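Local coordinates for protein hydrolase, haloacid dehalogenase-like family (Pseudomonas syringae pv. tomato, PDB 3S6J) that probably acts as a metal-dependent sugar phosphatase, its haloacid dehalogenase-type domain holding a calcium ion, at residues V138-D141 with D142-Y145; Y22-V25 with A26-E30; P212-L215 with L216-D220. All coordinates share one frame; numbering follows the deposited sequence.

Contact 1. Residues V138-D141 with D142-Y145; sequences VTRD and DVSY
T139 and D142 clasp each other across a tight 3-10 turn in the loop that leaves strand 137-138, within this chain an outermost strand of the parallel sheet in this haloacid dehalogenase-type core. Among the backbone bonds, D142 N reaches T139 O at 2.7 Å, a bond between residues three apart with its donor standing well above the carbonyl plane; a weak bond from V143 N to R140 O carries the same winding one residue further.

The side-chain bond runs the other way. With CG beside its own backbone N (chi1 -68°), D142 folds back so that OD2 accepts T139 N at 2.6 Å, almost straight at 171° and on the anti side of the carboxylate. The same OD2 takes a longer bond from T139 OG1 at 3.3 Å, so that one carboxylate oxygen has two donors from T139, the second of them weak. D141 turns its OD2 to I118 N instead.

The apolar part is small: V138 CG1 lies 3.7 Å from D142 CB, and L152 of helix 151-160 packs on the valine.

Further along, the R140 chain bends at chi2 (78°) and brings its guanidinium to the carbonyls of V143 and S144. Y145 CA lies over one face, and at the edge NH1 makes a weak, bent bond of 2.7 Å to V143 O.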
loop_
_atom_site.group_PDB
_atom_site.type_symbol
_atom_site.label_atom_id
_atom_site.label_comp_id
_atom_site.label_asym_id
_atom_site.label_seq_id
_atom_site.Cartn_x
_atom_site.Cartn_y
_atom_site.Cartn_z
ATOM N N VAL E 138 7.611 23.589 -5.595
ATOM C CA VAL E 138 6.434 23.903 -6.394
ATOM C C VAL E 138 5.278 23.056 -5.891
ATOM O O VAL E 138 5.452 21.872 -5.600
ATOM C CB VAL E 138 6.672 23.608 -7.888
ATOM C CG1 VAL E 138 5.388 23.709 -8.649
ATOM C CG2 VAL E 138 7.678 24.584 -8.459
ATOM N N THR E 139 4.103 23.668 -5.767
ATOM C CA THR E 139 2.913 22.951 -5.335
ATOM C C THR E 139 1.809 23.031 -6.382
ATOM O O THR E 139 1.926 23.745 -7.381
ATOM C CB THR E 139 2.388 23.475 -3.967
ATOM O OG1 THR E 139 1.821 24.784 -4.127
ATOM C CG2 THR E 139 3.510 23.552 -2.974
ATOM N N ARG E 140 0.736 22.285 -6.141
ATOM C CA ARG E 140 -0.418 22.247 -7.028
ATOM C C ARG E 140 -0.984 23.647 -7.227
ATOM O O ARG E 140 -1.514 23.975 -8.287
ATOM C CB ARG E 140 -1.480 21.330 -6.423
ATOM C CG ARG E 140 -2.840 21.445 -7.051
ATOM C CD ARG E 140 -2.898 20.711 -8.377
ATOM N NE ARG E 140 -4.153 20.997 -9.061
ATOM C CZ ARG E 140 -4.314 22.028 -9.876
ATOM N NH1 ARG E 140 -3.295 22.847 -10.097
ATOM N NH2 ARG E 140 -5.485 22.239 -10.474
ATOM N N ASP E 141 -0.863 24.475 -6.197
ATOM C CA ASP E 141 -1.308 25.860 -6.280
ATOM C C ASP E 141 -0.425 26.686 -7.218
ATOM O O ASP E 141 -0.729 27.842 -7.509
ATOM C CB ASP E 141 -1.333 26.487 -4.887
ATOM C CG ASP E 141 -2.204 25.706 -3.905
ATOM O OD1 ASP E 141 -3.299 25.238 -4.305
ATOM O OD2 ASP E 141 -1.799 25.569 -2.727
ATOM N N ASP E 142 0.661 26.098 -7.708
ATOM C CA ASP E 142 1.585 26.837 -8.562
ATOM C C ASP E 142 1.349 26.582 -10.032
ATOM O O ASP E 142 1.938 27.248 -10.874
ATOM C CB ASP E 142 3.035 26.491 -8.219
ATOM C CG ASP E 142 3.429 26.987 -6.865
ATOM O OD1 ASP E 142 3.072 28.141 -6.552
ATOM O OD2 ASP E 142 4.065 26.226 -6.102
ATOM N N VAL E 143 0.490 25.619 -10.344
ATOM C CA VAL E 143 0.297 25.200 -11.725
ATOM C C VAL E 143 -1.177 24.937 -12.013
ATOM O O VAL E 143 -2.009 24.956 -11.102
ATOM C CB VAL E 143 1.105 23.917 -12.034
ATOM C CG1 VAL E 143 2.603 24.201 -11.992
ATOM C CG2 VAL E 143 0.740 22.827 -11.059
ATOM N N SER E 144 -1.501 24.695 -13.279
ATOM C CA SER E 144 -2.870 24.372 -13.661
ATOM C C SER E 144 -3.170 22.902 -13.388
ATOM O O SER E 144 -4.268 22.540 -12.980
ATOM C CB SER E 144 -3.108 24.669 -15.150
ATOM O OG SER E 144 -2.652 25.962 -15.525
ATOM N N TYR E 145 -2.180 22.050 -13.617
ATOM C CA TYR E 145 -2.414 20.611 -13.623
ATOM C C TYR E 145 -1.406 19.896 -12.748
ATOM O O TYR E 145 -0.227 20.259 -12.707
ATOM C CB TYR E 145 -2.350 20.088 -15.067
ATOM C CG TYR E 145 -3.312 20.803 -15.992
ATOM C CD1 TYR E 145 -4.682 20.624 -15.862
ATOM C CD2 TYR E 145 -2.852 21.666 -16.985
ATOM C CE1 TYR E 145 -5.575 21.275 -16.701
ATOM C CE2 TYR E 145 -3.732 22.326 -17.831
ATOM C CZ TYR E 145 -5.100 22.131 -17.682
ATOM O OH TYR E 145 -6.006 22.783 -18.514
#

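Contact 2. Residues Y22-V25 with A26-E30; sequences YQNV and AAWKE
A26 packs its methyl group on the preceding turn of helix, where CB sits 3.5 Å from Y22 O. Its backbone N donates to that same oxygen at 3.1 Å, with the donor raised out of the carbonyl plane, so a single carbonyl meets both the amide and the methyl of the residue four positions on. The Y22 side chain serves the assembly, its OH hydrogen-bonded to H45 ND1 of the second subunit.

V25 joins the contact mainly through its backbone. Its CB starts off away from the following turn, and with CG1 anti to the backbone N (chi1 -178°) that branch passes 3.7 Å from A26 N. The isopropyl group is buried against M41 and H45 of helix 41-47 and against I48, while V25 O receives K29 N at 2.9 Å.

All of this belongs to helix 21-34, which follows the first core strand and its metal-binding aspartates; with helices 41-47, 52-63 and 69-85 it makes up the helical cap that haloacid dehalogenase-like hydrolases of this type set over the active site.

N24 links the cap helix to that site. Its backbone O accepts W28 N at 2.9 Å, nearly along the C=O axis. The two side chains run side by side, the amide and indole planes only 27° apart, and N24 OD1 comes obliquely to the ring, 3.2 Å from W28 CD1. The polar partners of the amide lie on other parts of the chain. OD1 accepts from H79 NE2, whose ring also stacks on W28, whereas ND2 donates to D14 OD1. Because D14 binds the calcium ion, N24 stands in the second shell of the metal, its amide rotation fixed by bonds at both ends.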
loop_
_atom_site.group_PDB
_atom_site.type_symbol
_atom_site.label_atom_id
_atom_site.label_comp_id
_atom_site.label_asym_id
_atom_site.label_seq_id
_atom_site.Cartn_x
_atom_site.Cartn_y
_atom_site.Cartn_z
ATOM N N TYR E 22 0.580 6.771 3.580
ATOM C CA TYR E 22 -0.422 6.005 4.289
ATOM C C TYR E 22 -1.360 6.918 5.093
ATOM O O TYR E 22 -2.541 6.593 5.297
ATOM C CB TYR E 22 0.235 4.909 5.162
ATOM C CG TYR E 22 0.848 3.805 4.306
ATOM C CD1 TYR E 22 2.056 4.006 3.634
ATOM C CD2 TYR E 22 0.205 2.577 4.137
ATOM C CE1 TYR E 22 2.617 3.012 2.840
ATOM C CE2 TYR E 22 0.760 1.584 3.332
ATOM C CZ TYR E 22 1.961 1.813 2.687
ATOM O OH TYR E 22 2.501 0.847 1.874
ATOM N N GLN E 23 -0.842 8.065 5.530
ATOM C CA GLN E 23 -1.697 9.063 6.159
ATOM C C GLN E 23 -2.619 9.688 5.101
ATOM O O GLN E 23 -3.811 9.901 5.347
ATOM C CB GLN E 23 -0.866 10.126 6.896
ATOM C CG GLN E 23 -0.268 9.657 8.226
ATOM C CD GLN E 23 0.916 8.706 8.059
ATOM O OE1 GLN E 23 1.643 8.754 7.064
ATOM N NE2 GLN E 23 1.117 7.845 9.044
ATOM N N ASN E 24 -2.061 9.954 3.918
ATOM C CA ASN E 24 -2.829 10.507 2.809
ATOM C C ASN E 24 -3.966 9.539 2.464
ATOM O O ASN E 24 -5.127 9.925 2.444
ATOM C CB ASN E 24 -1.922 10.790 1.604
ATOM C CG ASN E 24 -2.468 11.866 0.690
ATOM O OD1 ASN E 24 -3.613 12.278 0.822
ATOM N ND2 ASN E 24 -1.646 12.332 -0.237
ATOM N N VAL E 25 -3.636 8.267 2.254
ATOM C CA VAL E 25 -4.655 7.246 2.019
ATOM C C VAL E 25 -5.787 7.272 3.062
ATOM O O VAL E 25 -6.969 7.293 2.710
ATOM C CB VAL E 25 -4.036 5.811 1.931
ATOM C CG1 VAL E 25 -5.117 4.789 1.642
ATOM C CG2 VAL E 25 -2.995 5.742 0.840
ATOM N N ALA E 26 -5.428 7.271 4.338
ATOM C CA ALA E 26 -6.418 7.237 5.415
ATOM C C ALA E 26 -7.311 8.475 5.385
ATOM O O ALA E 26 -8.536 8.381 5.557
ATOM C CB ALA E 26 -5.719 7.105 6.759
ATOM N N ALA E 27 -6.698 9.625 5.114
ATOM C CA ALA E 27 -7.418 10.890 4.974
ATOM C C ALA E 27 -8.421 10.865 3.817
ATOM O O ALA E 27 -9.550 11.342 3.961
ATOM C CB ALA E 27 -6.436 12.053 4.805
ATOM N N TRP E 28 -8.002 10.352 2.656
ATOM C CA TRP E 28 -8.941 10.214 1.551
ATOM C C TRP E 28 -10.068 9.240 1.891
ATOM O O TRP E 28 -11.227 9.502 1.567
ATOM C CB TRP E 28 -8.244 9.823 0.245
ATOM C CG TRP E 28 -7.628 11.009 -0.413
ATOM C CD1 TRP E 28 -6.299 11.252 -0.588
ATOM C CD2 TRP E 28 -8.319 12.161 -0.924
ATOM N NE1 TRP E 28 -6.118 12.464 -1.190
ATOM C CE2 TRP E 28 -7.341 13.048 -1.413
ATOM C CE3 TRP E 28 -9.669 12.519 -1.027
ATOM C CZ2 TRP E 28 -7.666 14.281 -1.995
ATOM C CZ3 TRP E 28 -9.997 13.745 -1.615
ATOM C CH2 TRP E 28 -9.001 14.609 -2.090
ATOM N N LYS E 29 -9.720 8.131 2.551
ATOM C CA LYS E 29 -10.693 7.096 2.882
ATOM C C LYS E 29 -11.820 7.647 3.758
ATOM O O LYS E 29 -12.998 7.375 3.527
ATOM C CB LYS E 29 -10.017 5.907 3.575
ATOM C CG LYS E 29 -10.991 4.812 4.009
ATOM C CD LYS E 29 -11.789 4.269 2.806
ATOM C CE LYS E 29 -12.474 2.965 3.182
ATOM N NZ LYS E 29 -13.603 2.635 2.274
ATOM N N GLU E 30 -11.432 8.432 4.749
ATOM C CA GLU E 30 -12.348 9.063 5.690
ATOM C C GLU E 30 -13.212 10.100 4.995
ATOM O O GLU E 30 -14.432 10.161 5.221
ATOM C CB GLU E 30 -11.534 9.700 6.819
ATOM C CG GLU E 30 -12.294 10.650 7.702
ATOM C CD GLU E 30 -11.489 11.001 8.947
ATOM O OE1 GLU E 30 -10.435 10.369 9.168
ATOM O OE2 GLU E 30 -11.901 11.904 9.706
#

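Contact 3. Residues P212-L215 with L216-D220; sequences PLDL and LNHLD
N217 lies back over L213, one turn earlier in helix 212-217, and its side chain can be followed atom by atom along that turn. CB rests 3.5 Å from L213 O, the carbonyl that also accepts N217 N at 3.0 Å. Because chi1 is -77°, CG stands beside the backbone N and is carried back over the same oxygen, 3.4 Å from it. OD1 stays somewhat farther from that carbonyl. ND2, the other tip atom, passes 4.1 Å from L213 CG. It is close to L213 O as well, but at an angle too poor for a hydrogen bond; the amide hydrogen it uses goes to a water, weakly. That water in turn donates to D214 OD1 at 2.6 Å, giving a bridge between residues three apart. D214 OD2 is engaged by E210 N, so both carboxylate oxygens have partners.

H218 N bonds to L215 O at 2.9 Å, a three-residue step with the donor well above the carbonyl plane, and the H218 ring stands with its plane 86° from the D214 carboxylate. This ring also meets that of Y209, the planes about 25° apart.

Apolar contacts between successive turns are loose, as with L215 CD1 and L219 CD1 at 4.4 Å. L215 and L216 pack on other elements: L215 on L190 and Y209 of two neighbouring strands, L216 on L99 and T102 of helix 96-105. A closing helix packed in this way, shortly after strand 207-209, outermost within this chain, belongs to the Rossmann-like core of haloacid dehalogenase-type hydrolases.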
loop_
_atom_site.group_PDB
_atom_site.type_symbol
_atom_site.label_atom_id
_atom_site.label_comp_id
_atom_site.label_asym_id
_atom_site.label_seq_id
_atom_site.Cartn_x
_atom_site.Cartn_y
_atom_site.Cartn_z
ATOM N N PRO E 212 15.262 6.973 0.267
ATOM C CA PRO E 212 16.312 7.947 -0.062
ATOM C C PRO E 212 17.710 7.451 0.297
ATOM O O PRO E 212 18.651 7.759 -0.427
ATOM C CB PRO E 212 15.934 9.176 0.771
ATOM C CG PRO E 212 14.432 9.033 0.975
ATOM C CD PRO E 212 14.174 7.559 1.073
ATOM N N LEU E 213 17.833 6.673 1.372
ATOM C CA LEU E 213 19.134 6.165 1.790
ATOM C C LEU E 213 19.653 5.217 0.731
ATOM O O LEU E 213 20.837 5.260 0.364
ATOM C CB LEU E 213 19.058 5.454 3.147
ATOM C CG LEU E 213 20.354 4.887 3.762
ATOM C CD1 LEU E 213 21.365 5.983 4.074
ATOM C CD2 LEU E 213 20.068 4.094 5.045
ATOM N N ASP E 214 18.771 4.356 0.236
ATOM C CA ASP E 214 19.186 3.380 -0.757
ATOM C C ASP E 214 19.631 4.119 -2.004
ATOM O O ASP E 214 20.653 3.795 -2.609
ATOM C CB ASP E 214 18.062 2.397 -1.082
ATOM C CG ASP E 214 18.553 1.219 -1.900
ATOM O OD1 ASP E 214 19.795 0.995 -1.895
ATOM O OD2 ASP E 214 17.711 0.533 -2.543
ATOM N N LEU E 215 18.861 5.139 -2.371
ATOM C CA LEU E 215 19.192 5.957 -3.529
ATOM C C LEU E 215 20.527 6.676 -3.311
ATOM O O LEU E 215 21.378 6.722 -4.201
ATOM C CB LEU E 215 18.072 6.963 -3.783
ATOM C CG LEU E 215 18.339 8.141 -4.715
ATOM C CD1 LEU E 215 18.834 7.687 -6.060
ATOM C CD2 LEU E 215 17.064 8.922 -4.869
ATOM N N LEU E 216 20.697 7.240 -2.122
ATOM C CA LEU E 216 21.918 7.967 -1.781
ATOM C C LEU E 216 23.147 7.082 -1.978
ATOM O O LEU E 216 24.158 7.525 -2.519
ATOM C CB LEU E 216 21.846 8.484 -0.337
ATOM C CG LEU E 216 23.099 9.034 0.363
ATOM C CD1 LEU E 216 23.819 10.112 -0.444
ATOM C CD2 LEU E 216 22.704 9.574 1.739
ATOM N N ASN E 217 23.029 5.829 -1.544
ATOM C CA ASN E 217 24.105 4.847 -1.628
ATOM C C ASN E 217 24.421 4.427 -3.047
ATOM O O ASN E 217 25.446 3.821 -3.287
ATOM C CB ASN E 217 23.751 3.604 -0.803
ATOM C CG ASN E 217 23.949 3.820 0.690
ATOM O OD1 ASN E 217 24.742 4.664 1.096
ATOM N ND2 ASN E 217 23.225 3.060 1.513
ATOM N N HIS E 218 23.529 4.737 -3.982
ATOM C CA HIS E 218 23.732 4.393 -5.382
ATOM C C HIS E 218 23.716 5.620 -6.272
ATOM O O HIS E 218 23.534 5.511 -7.489
ATOM C CB HIS E 218 22.646 3.435 -5.848
ATOM C CG HIS E 218 22.678 2.126 -5.137
ATOM N ND1 HIS E 218 23.281 1.008 -5.669
ATOM C CD2 HIS E 218 22.233 1.772 -3.911
ATOM C CE1 HIS E 218 23.187 0.013 -4.806
ATOM N NE2 HIS E 218 22.544 0.447 -3.737
ATOM N N LEU E 219 23.911 6.786 -5.666
ATOM C CA LEU E 219 23.812 8.047 -6.389
ATOM C C LEU E 219 24.629 8.077 -7.695
ATOM O O LEU E 219 24.239 8.726 -8.679
ATOM C CB LEU E 219 24.212 9.195 -5.469
ATOM C CG LEU E 219 23.666 10.576 -5.814
ATOM C CD1 LEU E 219 22.148 10.533 -5.870
ATOM C CD2 LEU E 219 24.169 11.610 -4.794
ATOM N N ASP E 220 25.751 7.368 -7.708
ATOM C CA ASP E 220 26.625 7.327 -8.886
ATOM C C ASP E 220 26.020 6.611 -10.089
ATOM O O ASP E 220 26.317 6.967 -11.225
ATOM C CB ASP E 220 27.967 6.674 -8.546
ATOM C CG ASP E 220 28.777 7.501 -7.573
ATOM O OD1 ASP E 220 28.719 8.752 -7.674
ATOM O OD2 ASP E 220 29.465 6.897 -6.706
HETATM O O HOH W 1 21.336 0.678 0.228
#

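How the contacts relate
From the N terminus the chain enters contact 2 first, on cap helix 21-34; contact 1 follows at the turn after strand 137-138, and contact 3 lies near the C terminus. Each is one continuous stretch, so none closes a long loop, and the three come in series without nesting or crossing. Contacts 1 and 3 belong to opposite margins of the parallel sheet, after its outermost strands within this chain, with nearest atoms about 17 Å apart on opposite sides of the chain's centre. Contact 2 belongs to the cap, its nearest atoms about 10 Å from contact 1 and about 13 Å from contact 3, and meets the calcium site through D14.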